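Local coordinates for uncharacterized protein (Leptospirillum rubarum, PDB 3O2I) that is of unknown function but belongs to a family of unknown function and forms a two-chain assembly, probably in part through its C-terminal helix, at residues E103-K106 with T107-R110. Numbering follows the deposited sequence.
Sequences ELSK and TEVR
L104 reaches across the start of helix 106-117 to touch both E108 and V109, and its branches divide the work. CB lies 4.1 Å from V109 CG2, at the limit of contact. CG comes closer, 3.8 Å from E108 CB, where the two side chains run at about a right angle to each other. Beyond it the fork opens: CD1 stays against E108 CB, while CD2 leans on V109 CG2 at 3.9 Å. Cutting this side chain back to an alanine here is likely to strip V109 CG2 and E108 CB of the cover that CG, CD1 and CD2 give, keeping only the marginal CB contact.

S105 supplies the polar half of the junction as N-cap. Its hydroxyl, turned between the backbone N and the carbonyl carbon (chi1 75°), faces the first turn, and OG accepts from E108 N at 3.1 Å with an N-H...O angle of 165°. The same residue's carbonyl O takes V109 N at 3.0 Å, so side chain and backbone together engage two successive amides. The next helical bond runs from R110 N to K106 O.

K106 and R110, one turn apart, lie side by side and point the same way; K106 CE passes 3.9 Å from R110 NH2, approaching the guanidinium obliquely. With CG anti to the backbone N (chi1 180°) and the chain extended, K106 carries NZ to the second subunit, where S68 O, F64 O and S67 OG accept from it. K106, T107 and R110 also border a bound DTT, probably from the crystallisation liquor. The contact's centre lies about 28 Å from the centre of the chain: here the loop after strand 95-101 leads into helix 106-117, whose first turn is set against F64, S67 and S68 of the second subunit, in the segment between that subunit's helices 53-63 and 72-87.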
ATOM      1  N   GLU B 103       0.722   3.420 -21.340  1.00 31.92           N
ATOM      2  CA  GLU B 103       0.465   3.524 -22.765  1.00 30.09           C
ATOM      3  C   GLU B 103      -0.823   2.820 -23.207  1.00 30.97           C
ATOM      4  O   GLU B 103      -1.283   3.036 -24.326  1.00 30.00           O
ATOM      5  CB  GLU B 103       1.640   2.935 -23.539  1.00 30.71           C
ATOM      6  CG  GLU B 103       1.727   1.419 -23.407  1.00 40.81           C
ATOM      7  CD  GLU B 103       2.848   0.818 -24.220  1.00 52.38           C
ATOM      8  OE1 GLU B 103       3.836   0.357 -23.609  1.00 56.62           O
ATOM      9  OE2 GLU B 103       2.740   0.802 -25.466  1.00 60.26           O
ATOM     10  N   LEU B 104      -1.405   1.996 -22.335  1.00 27.25           N
ATOM     11  CA  LEU B 104      -2.555   1.158 -22.714  1.00 24.88           C
ATOM     12  C   LEU B 104      -3.841   1.955 -22.981  1.00 28.59           C
ATOM     13  O   LEU B 104      -4.311   2.699 -22.123  1.00 30.40           O
ATOM     14  CB  LEU B 104      -2.816   0.082 -21.647  1.00 22.01           C
ATOM     15  CG  LEU B 104      -3.398  -1.230 -22.202  1.00 24.90           C
ATOM     16  CD1 LEU B 104      -2.430  -1.877 -23.164  1.00 21.38           C
ATOM     17  CD2 LEU B 104      -3.797  -2.219 -21.108  1.00 27.05           C
ATOM     18  N   SER B 105      -4.419   1.788 -24.168  1.00 26.59           N
ATOM     19  CA  SER B 105      -5.653   2.496 -24.512  1.00 26.18           C
ATOM     20  C   SER B 105      -6.778   2.124 -23.560  1.00 25.43           C
ATOM     21  O   SER B 105      -6.787   1.026 -23.001  1.00 31.21           O
ATOM     22  CB  SER B 105      -6.094   2.163 -25.946  1.00 26.77           C
ATOM     23  OG  SER B 105      -6.647   0.858 -26.000  1.00 28.07           O
ATOM     24  N   LYS B 106      -7.736   3.031 -23.392  1.00 22.88           N
ATOM     25  CA  LYS B 106      -8.924   2.757 -22.584  1.00 27.26           C
ATOM     26  C   LYS B 106      -9.691   1.517 -23.070  1.00 31.82           C
ATOM     27  O   LYS B 106     -10.337   0.819 -22.282  1.00 28.53           O
ATOM     28  CB  LYS B 106      -9.843   3.978 -22.571  1.00 32.24           C
ATOM     29  CG  LYS B 106     -11.125   3.816 -21.761  1.00 31.40           C
ATOM     30  CD  LYS B 106     -11.983   5.082 -21.855  1.00 26.72           C
ATOM     31  CE  LYS B 106     -13.245   4.977 -21.033  1.00 28.66           C
ATOM     32  NZ  LYS B 106     -13.952   6.277 -20.916  1.00 29.59           N
ATOM     33  N   THR B 107      -9.624   1.229 -24.364  1.00 31.38           N
ATOM     34  CA  THR B 107     -10.334   0.058 -24.882  1.00 25.00           C
ATOM     35  C   THR B 107      -9.656  -1.245 -24.471  1.00 25.81           C
ATOM     36  O   THR B 107     -10.330  -2.213 -24.107  1.00 26.75           O
ATOM     37  CB  THR B 107     -10.528   0.120 -26.420  1.00 41.42           C
ATOM     38  OG1 THR B 107     -11.586   1.036 -26.716  1.00 42.50           O
ATOM     39  CG2 THR B 107     -10.909  -1.256 -26.977  1.00 39.03           C
ATOM     40  N   GLU B 108      -8.325  -1.274 -24.517  1.00 27.36           N
ATOM     41  CA  GLU B 108      -7.596  -2.465 -24.066  1.00 24.15           C
ATOM     42  C   GLU B 108      -7.696  -2.669 -22.548  1.00 22.44           C
ATOM     43  O   GLU B 108      -7.793  -3.803 -22.078  1.00 24.86           O
ATOM     44  CB  GLU B 108      -6.141  -2.442 -24.523  1.00 24.71           C
ATOM     45  CG  GLU B 108      -5.989  -2.777 -26.001  1.00 37.99           C
ATOM     46  CD  GLU B 108      -6.554  -4.152 -26.371  1.00 43.03           C
ATOM     47  OE1 GLU B 108      -6.743  -5.010 -25.473  1.00 37.00           O
ATOM     48  OE2 GLU B 108      -6.798  -4.375 -27.574  1.00 49.91           O
ATOM     49  N   VAL B 109      -7.709  -1.571 -21.795  1.00 20.00           N
ATOM     50  CA  VAL B 109      -7.901  -1.655 -20.354  1.00 19.64           C
ATOM     51  C   VAL B 109      -9.246  -2.297 -20.089  1.00 27.82           C
ATOM     52  O   VAL B 109      -9.342  -3.284 -19.359  1.00 34.30           O
ATOM     53  CB  VAL B 109      -7.811  -0.272 -19.657  1.00 32.72           C
ATOM     54  CG1 VAL B 109      -8.231  -0.383 -18.196  1.00 35.55           C
ATOM     55  CG2 VAL B 109      -6.387   0.283 -19.738  1.00 25.21           C
ATOM     56  N   ARG B 110     -10.284  -1.761 -20.717  1.00 28.95           N
ATOM     57  CA  ARG B 110     -11.621  -2.319 -20.554  1.00 27.99           C
ATOM     58  C   ARG B 110     -11.642  -3.795 -20.978  1.00 29.81           C
ATOM     59  O   ARG B 110     -12.261  -4.631 -20.315  1.00 26.70           O
ATOM     60  CB  ARG B 110     -12.650  -1.498 -21.337  1.00 34.29           C
ATOM     61  CG  ARG B 110     -14.096  -1.910 -21.079  1.00 35.38           C
ATOM     62  CD  ARG B 110     -15.036  -1.346 -22.129  1.00 35.90           C
ATOM     63  NE  ARG B 110     -15.084   0.115 -22.160  1.00 31.24           N
ATOM     64  CZ  ARG B 110     -15.890   0.856 -21.397  1.00 37.55           C
ATOM     65  NH1 ARG B 110     -16.691   0.276 -20.510  1.00 33.35           N
ATOM     66  NH2 ARG B 110     -15.885   2.180 -21.509  1.00 38.77           N
TER